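Local coordinates for protein RsfP (Uncultured bacterium, PDB 4GLF) that probably cleaves a purine nucleoside, possibly 5'-methylthioadenosine, by phosphorolysis, as a trimeric member of the phosphorylase superfamily, at residues N32-K37 / I49-L54; A14-I19 / V57-L62; S95-G100 / M198-E203; G23-Q28 / F61-G66. All blocks are in the same frame, centred on the assembly; numbering follows the deposited sequence. Where two conformers were deposited one is given.

Interaction 1 (N32-K37 / I49-L54); sequences NKRSVK and IVLGEL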
loop_
_atom_site.group_PDB
_atom_site.type_symbol
_atom_site.label_atom_id
_atom_site.label_comp_id
_atom_site.label_asym_id
_atom_site.label_seq_id
_atom_site.Cartn_x
_atom_site.Cartn_y
_atom_site.Cartn_z
ATOM N N ASN A 32 -36.652 23.163 2.846
ATOM C CA ASN A 32 -36.337 23.302 4.262
ATOM C C ASN A 32 -34.913 22.828 4.493
ATOM O O ASN A 32 -34.645 22.115 5.458
ATOM C CB ASN A 32 -37.295 22.526 5.156
ATOM C CG ASN A 32 -38.654 23.187 5.241
ATOM O OD1 ASN A 32 -38.781 24.362 5.606
ATOM N ND2 ASN A 32 -39.682 22.445 4.866
ATOM N N LYS A 33 -34.031 23.280 3.598
ATOM C CA LYS A 33 -32.594 23.121 3.721
ATOM C C LYS A 33 -32.143 23.558 5.087
ATOM O O LYS A 33 -32.474 24.663 5.534
ATOM C CB LYS A 33 -31.917 23.971 2.670
ATOM C CG LYS A 33 -31.972 23.372 1.274
ATOM C CD LYS A 33 -31.569 24.412 0.246
ATOM C CE LYS A 33 -31.626 23.816 -1.137
ATOM N NZ LYS A 33 -32.401 24.691 -2.056
ATOM N N ARG A 34 -31.462 22.664 5.790
ATOM C CA ARG A 34 -30.985 22.886 7.148
ATOM C C ARG A 34 -29.635 22.185 7.386
ATOM O O ARG A 34 -29.321 21.262 6.685
ATOM C CB ARG A 34 -32.015 22.404 8.166
ATOM C CG ARG A 34 -32.934 21.307 7.690
ATOM C CD ARG A 34 -33.501 20.583 8.871
ATOM N NE ARG A 34 -34.226 19.359 8.603
ATOM C CZ ARG A 34 -34.928 19.096 7.523
ATOM N NH1 ARG A 34 -35.019 19.962 6.552
ATOM N NH2 ARG A 34 -35.541 17.952 7.421
ATOM N N SER A 35 -28.858 22.616 8.372
ATOM C CA SER A 35 -27.534 22.030 8.644
ATOM C C SER A 35 -27.502 21.367 10.001
ATOM O O SER A 35 -28.128 21.873 10.930
ATOM C CB SER A 35 -26.515 23.147 8.682
ATOM O OG SER A 35 -26.245 23.458 7.355
ATOM N N VAL A 36 -26.748 20.281 10.148
ATOM C CA VAL A 36 -26.592 19.692 11.472
ATOM C C VAL A 36 -25.130 19.365 11.699
ATOM O O VAL A 36 -24.465 18.867 10.802
ATOM C CB VAL A 36 -27.523 18.470 11.711
ATOM C CG1 VAL A 36 -28.988 18.881 11.475
ATOM C CG2 VAL A 36 -27.177 17.332 10.770
ATOM N N LYS A 37 -24.641 19.709 12.892
ATOM C CA LYS A 37 -23.278 19.442 13.314
ATOM C C LYS A 37 -23.382 18.115 14.112
ATOM O O LYS A 37 -24.127 18.009 15.070
ATOM C CB LYS A 37 -22.812 20.631 14.179
ATOM C CG LYS A 37 -21.415 20.545 14.804
ATOM C CD LYS A 37 -20.262 20.977 13.909
ATOM C CE LYS A 37 -19.029 20.096 14.197
ATOM N NZ LYS A 37 -19.167 18.664 13.748
ATOM N N ILE A 49 -23.511 18.159 7.837
ATOM C CA ILE A 49 -24.490 17.488 6.961
ATOM C C ILE A 49 -25.719 18.392 6.704
ATOM O O ILE A 49 -26.316 18.949 7.657
ATOM C CB ILE A 49 -24.898 16.143 7.616
ATOM C CG1 ILE A 49 -23.740 15.141 7.472
ATOM C CG2 ILE A 49 -26.129 15.530 6.965
ATOM C CD1 ILE A 49 -22.479 15.487 8.224
ATOM N N VAL A 50 -26.069 18.587 5.436
ATOM C CA VAL A 50 -27.277 19.312 5.048
ATOM C C VAL A 50 -28.442 18.303 4.904
ATOM O O VAL A 50 -28.296 17.227 4.315
ATOM C CB VAL A 50 -27.087 20.050 3.705
ATOM C CG1 VAL A 50 -28.408 20.734 3.233
ATOM C CG2 VAL A 50 -25.951 21.087 3.801
ATOM N N LEU A 51 -29.577 18.644 5.465
ATOM C CA LEU A 51 -30.803 17.828 5.387
ATOM C C LEU A 51 -31.867 18.655 4.652
ATOM O O LEU A 51 -31.890 19.857 4.776
ATOM C CB LEU A 51 -31.336 17.528 6.775
ATOM C CG LEU A 51 -30.433 16.618 7.606
ATOM C CD1 LEU A 51 -30.865 16.647 9.063
ATOM C CD2 LEU A 51 -30.553 15.220 7.070
ATOM N N GLY A 52 -32.712 18.013 3.853
ATOM C CA GLY A 52 -33.874 18.708 3.292
ATOM C C GLY A 52 -34.778 17.649 2.691
ATOM O O GLY A 52 -34.449 16.452 2.753
ATOM N N GLU A 53 -35.895 18.078 2.103
ATOM C CA GLU A 53 -36.832 17.135 1.532
ATOM C C GLU A 53 -36.905 17.270 0.019
ATOM O O GLU A 53 -36.916 18.390 -0.539
ATOM C CB GLU A 53 -38.229 17.311 2.142
ATOM C CG GLU A 53 -38.325 16.648 3.517
ATOM C CD GLU A 53 -37.618 17.440 4.620
ATOM O OE1 GLU A 53 -37.692 18.712 4.629
ATOM O OE2 GLU A 53 -36.968 16.762 5.456
ATOM N N LEU A 54 -36.947 16.105 -0.615
ATOM C CA LEU A 54 -37.195 15.982 -2.059
ATOM C C LEU A 54 -38.578 15.335 -2.137
ATOM O O LEU A 54 -38.738 14.182 -1.761
ATOM C CB LEU A 54 -36.104 15.106 -2.713
ATOM C CG LEU A 54 -34.825 15.832 -3.144
ATOM C CD1 LEU A 54 -33.762 14.895 -3.776
ATOM C CD2 LEU A 54 -35.167 16.995 -4.079
HETATM O O HOH W 1 -39.644 20.199 3.754
#
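Arg34 with Leu51 and Val36 with Ile49 form antiparallel hydrogen-bonded pairs, and Ser35 faces Val50 at the non-hydrogen-bonded position between them. Strand 33-36 thereby joins the mixed sheet through strand 49-54, which is itself antiparallel to strand 57-63. The backbone bonds of the first pair are both sound, Arg34 N to Leu51 O at 3.0 Å and Leu51 N to Arg34 O at 2.9 Å. Val36 N reaches Ile49 O at 2.9 Å, but the return bond from Ile49 N to Val36 O is weak, bent to 123° at the hydrogen.

The ionic part belongs to Arg34 and Glu53. An extended Arg34 chain brings NH2 to Glu53 OE2 at 2.7 Å, on the syn lone pair and nearly in the guanidinium plane; the two flat groups are almost coplanar, 28° apart. Glu53 bends at its second torsion (chi2 75°), and its OE1 receives a bond from a water that accepts one from Asn32 ND2. OE2 is probably also bonded to Thr58 OG1, though that pair is very short. Leu51 CB packs over one face of the guanidinium beside the salt bridge.

The apolar pair is Val36 CG1 with Leu51 CD1, 3.8 Å apart. With an arginine at one carboxylate oxygen and a water at the other, Glu53 is probably held ionised, its charge balanced at the partly exposed margin of the sheet.

Interaction 2 (A14-I19 / V57-L62); sequences ADIAII and VTVAFL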
loop_
_atom_site.group_PDB
_atom_site.type_symbol
_atom_site.label_atom_id
_atom_site.label_comp_id
_atom_site.label_asym_id
_atom_site.label_seq_id
_atom_site.Cartn_x
_atom_site.Cartn_y
_atom_site.Cartn_z
ATOM N N ALA A 14 -32.805 10.608 8.533
ATOM C CA ALA A 14 -32.865 10.457 7.109
ATOM C C ALA A 14 -32.576 9.001 6.747
ATOM O O ALA A 14 -31.670 8.374 7.289
ATOM C CB ALA A 14 -31.856 11.362 6.452
ATOM N N ASP A 15 -33.357 8.485 5.817
ATOM C CA ASP A 15 -33.213 7.126 5.372
ATOM C C ASP A 15 -32.126 7.082 4.270
ATOM O O ASP A 15 -31.626 6.022 3.975
ATOM C CB ASP A 15 -34.549 6.738 4.783
ATOM C CG ASP A 15 -34.680 5.280 4.482
ATOM O OD1 ASP A 15 -34.417 4.430 5.362
ATOM O OD2 ASP A 15 -35.122 4.966 3.343
ATOM N N ILE A 16 -31.884 8.211 3.607
ATOM C CA ILE A 16 -31.078 8.204 2.401
ATOM C C ILE A 16 -30.069 9.312 2.504
ATOM O O ILE A 16 -30.416 10.364 3.016
ATOM C CB ILE A 16 -31.927 8.500 1.150
ATOM C CG1 ILE A 16 -33.078 7.478 0.993
ATOM C CG2 ILE A 16 -31.031 8.592 -0.099
ATOM C CD1 ILE A 16 -34.173 7.954 0.039
ATOM N N ALA A 17 -28.828 9.068 2.003
ATOM C CA ALA A 17 -27.807 10.111 1.957
ATOM C C ALA A 17 -27.063 10.095 0.700
ATOM O O ALA A 17 -26.815 9.024 0.107
ATOM C CB ALA A 17 -26.831 9.997 3.125
ATOM N N ILE A 18 -26.709 11.308 0.282
ATOM C CA ILE A 18 -25.838 11.533 -0.847
ATOM C C ILE A 18 -24.462 12.101 -0.368
ATOM O O ILE A 18 -24.418 13.093 0.389
ATOM C CB ILE A 18 -26.491 12.568 -1.767
ATOM C CG1 ILE A 18 -28.010 12.216 -1.945
ATOM C CG2 ILE A 18 -25.717 12.752 -3.082
ATOM C CD1 ILE A 18 -28.172 10.872 -2.687
ATOM N N ILE A 19 -23.374 11.491 -0.859
ATOM C CA ILE A 19 -22.005 11.932 -0.615
ATOM C C ILE A 19 -21.437 12.432 -1.887
ATOM O O ILE A 19 -21.317 11.720 -2.895
ATOM C CB ILE A 19 -21.086 10.809 -0.010
ATOM C CG1 ILE A 19 -21.744 10.140 1.185
ATOM C CG2 ILE A 19 -19.649 11.335 0.297
ATOM C CD1 ILE A 19 -20.924 8.984 1.755
ATOM N N VAL A 57 -39.536 13.510 0.989
ATOM C CA VAL A 57 -38.594 12.482 1.487
ATOM C C VAL A 57 -37.354 13.211 2.041
ATOM O O VAL A 57 -36.767 14.010 1.330
ATOM C CB VAL A 57 -38.111 11.571 0.325
ATOM C CG1 VAL A 57 -37.144 10.472 0.823
ATOM C CG2 VAL A 57 -39.304 10.987 -0.435
ATOM N N THR A 58 -36.950 12.943 3.280
ATOM C CA THR A 58 -35.748 13.605 3.855
ATOM C C THR A 58 -34.432 12.941 3.351
ATOM O O THR A 58 -34.285 11.743 3.459
ATOM C CB THR A 58 -35.808 13.630 5.416
ATOM O OG1 THR A 58 -36.978 14.366 5.817
ATOM C CG2 THR A 58 -34.591 14.373 6.021
ATOM N N VAL A 59 -33.506 13.736 2.810
ATOM C CA VAL A 59 -32.216 13.229 2.295
ATOM C C VAL A 59 -31.109 14.016 3.035
ATOM O O VAL A 59 -31.290 15.233 3.258
ATOM C CB VAL A 59 -32.099 13.565 0.800
ATOM C CG1 VAL A 59 -30.926 12.855 0.186
ATOM C CG2 VAL A 59 -33.386 13.220 0.018
ATOM N N ALA A 60 -30.043 13.319 3.485
ATOM C CA ALA A 60 -28.802 13.935 4.022
ATOM C C ALA A 60 -27.776 14.133 2.873
ATOM O O ALA A 60 -27.547 13.229 2.064
ATOM C CB ALA A 60 -28.193 13.040 5.121
ATOM N N PHE A 61 -27.168 15.316 2.772
ATOM C CA PHE A 61 -26.122 15.553 1.763
ATOM C C PHE A 61 -24.863 15.836 2.549
ATOM O O PHE A 61 -24.873 16.683 3.467
ATOM C CB PHE A 61 -26.386 16.772 0.885
ATOM C CG PHE A 61 -27.532 16.562 -0.088
ATOM C CD1 PHE A 61 -28.855 16.597 0.368
ATOM C CD2 PHE A 61 -27.289 16.217 -1.435
ATOM C CE1 PHE A 61 -29.901 16.349 -0.522
ATOM C CE2 PHE A 61 -28.369 16.043 -2.345
ATOM C CZ PHE A 61 -29.657 16.067 -1.891
ATOM N N LEU A 62 -23.789 15.156 2.175
ATOM C CA LEU A 62 -22.501 15.321 2.870
ATOM C C LEU A 62 -21.478 15.687 1.794
ATOM O O LEU A 62 -21.302 14.957 0.802
ATOM C CB LEU A 62 -22.085 14.044 3.588
ATOM C CG LEU A 62 -20.873 14.096 4.578
ATOM C CD1 LEU A 62 -20.851 12.886 5.540
ATOM C CD2 LEU A 62 -19.586 14.087 3.768
HETATM O O HOH W 2 -35.406 9.843 4.608
#
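Ile18 CG1 fits into the notch between two neighbours on strand 57-62, touching Val59 CG1 at 3.7 Å and lying over one face of the Phe61 ring, 4.2 Å from its centroid. Ile18 and Phe61 lie side by side and point the same way, with Ile18 CB against the ring carbon Phe61 CD2. The first torsion of Ile18 (chi1 -45°) sets CG1 beside the backbone N, which turns that branch to the notch. Further back on this face Ile16 CD1 meets Val57 CG1 at 4.0 Å.

The two strands are parallel neighbours in the central mixed sheet of the phosphorylase fold, and helices cover both faces: the face of Ile16, Ile18 and Val59 is packed by helix 238-263, through Ile260, Ile253 and Val257, and the other by helix 78-87, which leads on from strand 57-63 to strand 92-101. Under helix 78-87 two alanines make the low part of the face, with the larger Ile19 and Leu62 beyond them. Ala17 CB and Ala60 CB sit 3.9 Å apart, a shallow hollow that Leu85 of the helix occupies, while Ala14 CB closes on Ala60 CB from the loop just ahead of strand 16-20.

Three backbone bonds set this register: Ala60 N to Ile16 O, Ile18 N to Ala60 O at 2.8 Å, and Leu62 N to Ile18 O. Before the first strand begins, a water bridges Asp15 N and Thr58 O.

Interaction 3 (S95-G100 / M198-E203); sequences SVSAVG and MTNMPE
Ser95 and Ser97 on strand 92-101 meet Thr199, Asn200 and Glu203 in a small, buried and mainly polar contact, made by side chains near the centre of the chain where strand 195-197 gives way to helix 200-209. Ser95 OG stands 3.2 Å from Glu203 OE1, a possible hydrogen bond whose proton has another acceptor within reach. The same hydroxyl is 3.2 Å from Asn200 ND2. Its torsion, with OG opposite the backbone N across the CA-CB bond (chi1 171°), is what carries the oxygen out between the amide and the carboxylate.

Further along the strand, Ser97 CB touches Thr199 OG1 at 3.7 Å, while Ser97 OG is 3.6 Å from Asn200 ND2. A water spans the next gap, donating to Ala98 O and accepting from Met198 N.

The stronger polar bonds come from around the contact. Asn200 OD1 is bonded to Thr216 OG1, fixing the amide, and Glu203 is held by Tyr214 OH at OE1 and by a salt bridge from Arg64 at OE2. The peptide bond before Pro202 is cis, and Met198 packs on His136 of the second subunit.

A central strand facing the segment that carries Met198, Thr199 and Glu203, close to a subunit interface, is consistent with the substrate pocket of nucleoside phosphorylases, and this polar network would lie at or just behind it.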
loop_
_atom_site.group_PDB
_atom_site.type_symbol
_atom_site.label_atom_id
_atom_site.label_comp_id
_atom_site.label_asym_id
_atom_site.label_seq_id
_atom_site.Cartn_x
_atom_site.Cartn_y
_atom_site.Cartn_z
ATOM N N SER A 95 -23.085 7.504 -3.429
ATOM C CA SER A 95 -21.840 8.258 -3.473
ATOM C C SER A 95 -21.580 8.808 -4.896
ATOM O O SER A 95 -21.577 8.061 -5.879
ATOM C CB SER A 95 -20.703 7.310 -3.117
ATOM O OG SER A 95 -19.472 8.025 -3.373
ATOM N N VAL A 96 -21.330 10.079 -5.031
ATOM C CA VAL A 96 -21.203 10.643 -6.347
ATOM C C VAL A 96 -19.774 11.078 -6.482
ATOM O O VAL A 96 -19.260 11.794 -5.614
ATOM C CB VAL A 96 -22.169 11.842 -6.529
ATOM C CG1 VAL A 96 -21.960 12.512 -7.882
ATOM C CG2 VAL A 96 -23.629 11.377 -6.393
ATOM N N SER A 97 -19.069 10.627 -7.524
ATOM C CA SER A 97 -17.663 11.031 -7.609
ATOM C C SER A 97 -17.095 11.208 -9.026
ATOM O O SER A 97 -17.569 10.561 -9.989
ATOM C CB SER A 97 -16.802 10.116 -6.748
ATOM O OG SER A 97 -16.676 8.858 -7.335
ATOM N N ALA A 98 -16.108 12.095 -9.162
ATOM C CA ALA A 98 -15.487 12.358 -10.498
ATOM C C ALA A 98 -14.475 11.251 -10.758
ATOM O O ALA A 98 -13.777 10.818 -9.806
ATOM C CB ALA A 98 -14.831 13.764 -10.526
ATOM N N VAL A 99 -14.402 10.732 -11.994
ATOM C CA VAL A 99 -13.490 9.609 -12.276
ATOM C C VAL A 99 -12.818 9.801 -13.641
ATOM O O VAL A 99 -13.289 10.584 -14.522
ATOM C CB VAL A 99 -14.153 8.164 -12.217
ATOM C CG1 VAL A 99 -14.673 7.820 -10.822
ATOM C CG2 VAL A 99 -15.253 8.038 -13.269
ATOM N N GLY A 100 -11.654 9.177 -13.779
ATOM C CA GLY A 100 -10.942 9.167 -15.059
ATOM C C GLY A 100 -11.409 7.862 -15.724
ATOM O O GLY A 100 -11.678 6.854 -15.031
ATOM N N MET A 198 -10.311 8.411 -6.423
ATOM C CA MET A 198 -9.507 8.501 -5.246
ATOM C C MET A 198 -10.299 8.409 -3.940
ATOM O O MET A 198 -9.666 8.528 -2.880
ATOM C CB MET A 198 -8.747 9.855 -5.287
ATOM C CG MET A 198 -7.812 9.915 -6.472
ATOM S SD MET A 198 -6.872 11.434 -6.413
ATOM C CE MET A 198 -6.042 11.284 -7.994
ATOM N N THR A 199 -11.639 8.325 -4.000
ATOM C CA THR A 199 -12.474 8.556 -2.791
ATOM C C THR A 199 -13.410 7.427 -2.328
ATOM O O THR A 199 -13.847 7.480 -1.180
ATOM C CB THR A 199 -13.368 9.843 -2.935
ATOM O OG1 THR A 199 -14.182 9.692 -4.106
ATOM C CG2 THR A 199 -12.508 11.085 -3.063
ATOM N N ASN A 200 -13.737 6.433 -3.159
ATOM C CA ASN A 200 -14.796 5.540 -2.766
ATOM C C ASN A 200 -14.257 4.388 -1.930
ATOM O O ASN A 200 -15.034 3.604 -1.401
ATOM C CB ASN A 200 -15.646 5.137 -3.975
ATOM C CG ASN A 200 -16.594 6.293 -4.420
ATOM O OD1 ASN A 200 -17.557 6.046 -5.096
ATOM N ND2 ASN A 200 -16.321 7.556 -3.990
ATOM N N MET A 201 -12.924 4.330 -1.783
ATOM C CA MET A 201 -12.320 3.531 -0.726
ATOM C C MET A 201 -11.603 4.429 0.221
ATOM O O MET A 201 -10.822 5.294 -0.241
ATOM C CB MET A 201 -11.335 2.437 -1.282
ATOM C CG MET A 201 -12.120 1.295 -1.994
ATOM S SD MET A 201 -12.930 0.190 -0.754
ATOM C CE MET A 201 -13.469 -1.139 -1.818
ATOM N N PRO A 202 -11.775 4.221 1.553
ATOM C CA PRO A 202 -12.488 3.110 2.284
ATOM C C PRO A 202 -14.000 3.348 2.514
ATOM O O PRO A 202 -14.610 2.558 3.207
ATOM C CB PRO A 202 -11.784 3.098 3.654
ATOM C CG PRO A 202 -11.469 4.588 3.869
ATOM C CD PRO A 202 -11.062 5.127 2.487
ATOM N N GLU A 203 -14.569 4.372 1.886
ATOM C CA GLU A 203 -15.997 4.700 2.049
ATOM C C GLU A 203 -16.872 3.440 1.908
ATOM O O GLU A 203 -17.713 3.156 2.767
ATOM C CB GLU A 203 -16.394 5.721 0.953
ATOM C CG GLU A 203 -16.964 6.969 1.500
ATOM C CD GLU A 203 -17.256 8.050 0.450
ATOM O OE1 GLU A 203 -17.822 7.715 -0.621
ATOM O OE2 GLU A 203 -16.929 9.235 0.709
HETATM O O HOH W 3 -12.181 10.599 -7.034
#

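Interaction 4 (G23-Q28 / F61-G66); sequences GLYQMQ and FLTRHG
Leu24 makes the first touch, its CB lying 4.0 Å from Phe61 CD2 while its carbonyl oxygen, which accepts from Gln250 NE2, approaches the ring obliquely. Tyr25 follows with the closest approach: its CB sits over a face of the Phe61 ring, 3.6 Å from the centroid and 18° off the normal, a CH-pi contact. This is the face opposite the one taken by Ile18, so the ring is sandwiched between aliphatic carbons. The Tyr25 first torsion (chi1 62°) lifts its own ring across Phe61 CB, and Thr63 OG1 lies near the plane at the ring's edge, 4.1 Å from Tyr25 CE1.

This loop follows strand 16-20 and its glycine-rich end, and the type I turn from Thr63 to Gly66 follows the neighbouring parallel strand. In related nucleoside phosphorylases these two loops beyond the strand ends contribute to the phosphate site, which suggests a similar role here.

Gln26 then centres an inverse gamma turn, closed by a weak bond from Met27 N to Tyr25 O. The turn redirects the chain so that Met27, extended beyond CG, brings CE back to Phe61 CZ at 3.7 Å, the two side chains crossing at about a right angle, while Met27 O accepts from Lys33 NZ.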
loop_
_atom_site.group_PDB
_atom_site.type_symbol
_atom_site.label_atom_id
_atom_site.label_comp_id
_atom_site.label_asym_id
_atom_site.label_seq_id
_atom_site.Cartn_x
_atom_site.Cartn_y
_atom_site.Cartn_z
ATOM N N GLY A 23 -23.649 21.634 -3.136
ATOM C CA GLY A 23 -24.516 22.105 -4.174
ATOM C C GLY A 23 -25.020 21.002 -5.046
ATOM O O GLY A 23 -25.656 21.230 -6.042
ATOM N N LEU A 24 -24.743 19.781 -4.644
ATOM C CA LEU A 24 -25.529 18.652 -5.049
ATOM C C LEU A 24 -26.879 18.933 -4.429
ATOM O O LEU A 24 -27.898 18.618 -4.977
ATOM C CB LEU A 24 -24.942 17.345 -4.533
ATOM C CG LEU A 24 -23.960 16.579 -5.404
ATOM C CD1 LEU A 24 -23.623 15.262 -4.759
ATOM C CD2 LEU A 24 -24.492 16.341 -6.790
ATOM N N TYR A 25 -26.849 19.526 -3.253
ATOM C CA TYR A 25 -28.063 19.878 -2.548
ATOM C C TYR A 25 -28.616 21.274 -2.933
ATOM O O TYR A 25 -29.644 21.652 -2.444
ATOM C CB TYR A 25 -27.835 19.849 -1.021
ATOM C CG TYR A 25 -26.782 20.850 -0.567
ATOM C CD1 TYR A 25 -25.477 20.430 -0.393
ATOM C CD2 TYR A 25 -27.084 22.207 -0.351
ATOM C CE1 TYR A 25 -24.491 21.298 0.003
ATOM C CE2 TYR A 25 -26.092 23.103 0.040
ATOM C CZ TYR A 25 -24.790 22.623 0.211
ATOM O OH TYR A 25 -23.723 23.414 0.585
ATOM N N GLN A 26 -27.932 22.033 -3.768
ATOM C CA GLN A 26 -28.334 23.388 -4.051
ATOM C C GLN A 26 -29.295 23.394 -5.246
ATOM O O GLN A 26 -28.914 23.650 -6.391
ATOM C CB GLN A 26 -27.107 24.271 -4.276
ATOM C CG GLN A 26 -26.531 24.849 -2.983
ATOM C CD GLN A 26 -25.047 25.118 -3.090
ATOM O OE1 GLN A 26 -24.534 25.413 -4.167
ATOM N NE2 GLN A 26 -24.337 24.974 -1.979
ATOM N N MET A 27 -30.546 23.063 -4.953
ATOM C CA MET A 27 -31.598 22.942 -5.966
ATOM C C MET A 27 -32.884 23.310 -5.270
ATOM O O MET A 27 -33.118 22.876 -4.114
ATOM C CB MET A 27 -31.699 21.506 -6.479
ATOM C CG MET A 27 -31.527 20.442 -5.394
ATOM S SD MET A 27 -31.716 18.807 -6.130
ATOM C CE MET A 27 -31.110 17.748 -4.827
ATOM N N GLN A 28 -33.706 24.105 -5.967
ATOM C CA GLN A 28 -34.953 24.619 -5.393
ATOM C C GLN A 28 -35.901 23.495 -4.983
ATOM O O GLN A 28 -36.655 23.662 -4.030
ATOM C CB GLN A 28 -35.651 25.602 -6.348
ATOM C CG GLN A 28 -36.754 26.437 -5.705
ATOM C CD GLN A 28 -37.648 27.100 -6.727
ATOM O OE1 GLN A 28 -37.526 26.851 -7.923
ATOM N NE2 GLN A 28 -38.560 27.952 -6.260
ATOM N N PHE A 61 -27.168 15.316 2.772
ATOM C CA PHE A 61 -26.122 15.553 1.763
ATOM C C PHE A 61 -24.863 15.836 2.549
ATOM O O PHE A 61 -24.873 16.683 3.467
ATOM C CB PHE A 61 -26.386 16.772 0.885
ATOM C CG PHE A 61 -27.532 16.562 -0.088
ATOM C CD1 PHE A 61 -28.855 16.597 0.368
ATOM C CD2 PHE A 61 -27.289 16.217 -1.435
ATOM C CE1 PHE A 61 -29.901 16.349 -0.522
ATOM C CE2 PHE A 61 -28.369 16.043 -2.345
ATOM C CZ PHE A 61 -29.657 16.067 -1.891
ATOM N N LEU A 62 -23.789 15.156 2.175
ATOM C CA LEU A 62 -22.501 15.321 2.870
ATOM C C LEU A 62 -21.478 15.687 1.794
ATOM O O LEU A 62 -21.302 14.957 0.802
ATOM C CB LEU A 62 -22.085 14.044 3.588
ATOM C CG LEU A 62 -20.873 14.096 4.578
ATOM C CD1 LEU A 62 -20.851 12.886 5.540
ATOM C CD2 LEU A 62 -19.586 14.087 3.768
ATOM N N THR A 63 -20.820 16.837 1.967
ATOM C CA THR A 63 -19.803 17.299 1.024
ATOM C C THR A 63 -18.502 16.635 1.438
ATOM O O THR A 63 -17.879 17.055 2.397
ATOM C CB THR A 63 -19.690 18.817 1.116
ATOM O OG1 THR A 63 -20.984 19.349 0.827
ATOM C CG2 THR A 63 -18.635 19.351 0.090
ATOM N N ARG A 64 -18.146 15.584 0.738
ATOM C CA ARG A 64 -16.987 14.783 1.030
ATOM C C ARG A 64 -15.686 15.597 1.290
ATOM O O ARG A 64 -14.916 15.294 2.221
ATOM C CB ARG A 64 -16.762 13.852 -0.216
ATOM C CG ARG A 64 -15.743 12.785 0.095
ATOM C CD ARG A 64 -15.428 11.929 -1.119
ATOM N NE ARG A 64 -16.449 10.896 -1.358
ATOM C CZ ARG A 64 -17.260 10.879 -2.417
ATOM N NH1 ARG A 64 -17.199 11.850 -3.316
ATOM N NH2 ARG A 64 -18.147 9.874 -2.555
ATOM N N HIS A 65 -15.401 16.552 0.404
ATOM C CA HIS A 65 -14.138 17.320 0.514
ATOM C C HIS A 65 -14.194 18.584 1.339
ATOM O O HIS A 65 -13.204 19.326 1.366
ATOM C CB HIS A 65 -13.586 17.650 -0.861
ATOM C CG HIS A 65 -13.163 16.419 -1.614
ATOM N ND1 HIS A 65 -11.975 15.794 -1.412
ATOM C CD2 HIS A 65 -13.874 15.629 -2.524
ATOM C CE1 HIS A 65 -11.914 14.693 -2.200
ATOM N NE2 HIS A 65 -13.076 14.609 -2.888
ATOM N N GLY A 66 -15.335 18.811 2.002
ATOM C CA GLY A 66 -15.563 19.985 2.846
ATOM C C GLY A 66 -15.952 21.189 1.982
ATOM O O GLY A 66 -15.871 21.129 0.749
#

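How the interactions relate
Interactions 1, 2 and 4 sit together on one side of the chain's centre, and strand 57-63 is common ground: it serves interactions 2 and 4 directly, with Phe61 and Leu62 in both, and is the sheet neighbour of strand 49-54 in interaction 1. Interaction 1 is the most exposed, combining a backbone ladder with a charged pair. Interaction 2 is a buried parallel ladder lined by apolar side chains, and interaction 4 a buried, mainly side-chain contact around an aromatic ring. Interaction 3, the nearest to the centre, is buried yet polar. It joins the others through strand 16-20, bonded from Ile19 O to Val96 N, and through the Arg64 to Glu203 salt bridge with interaction 4.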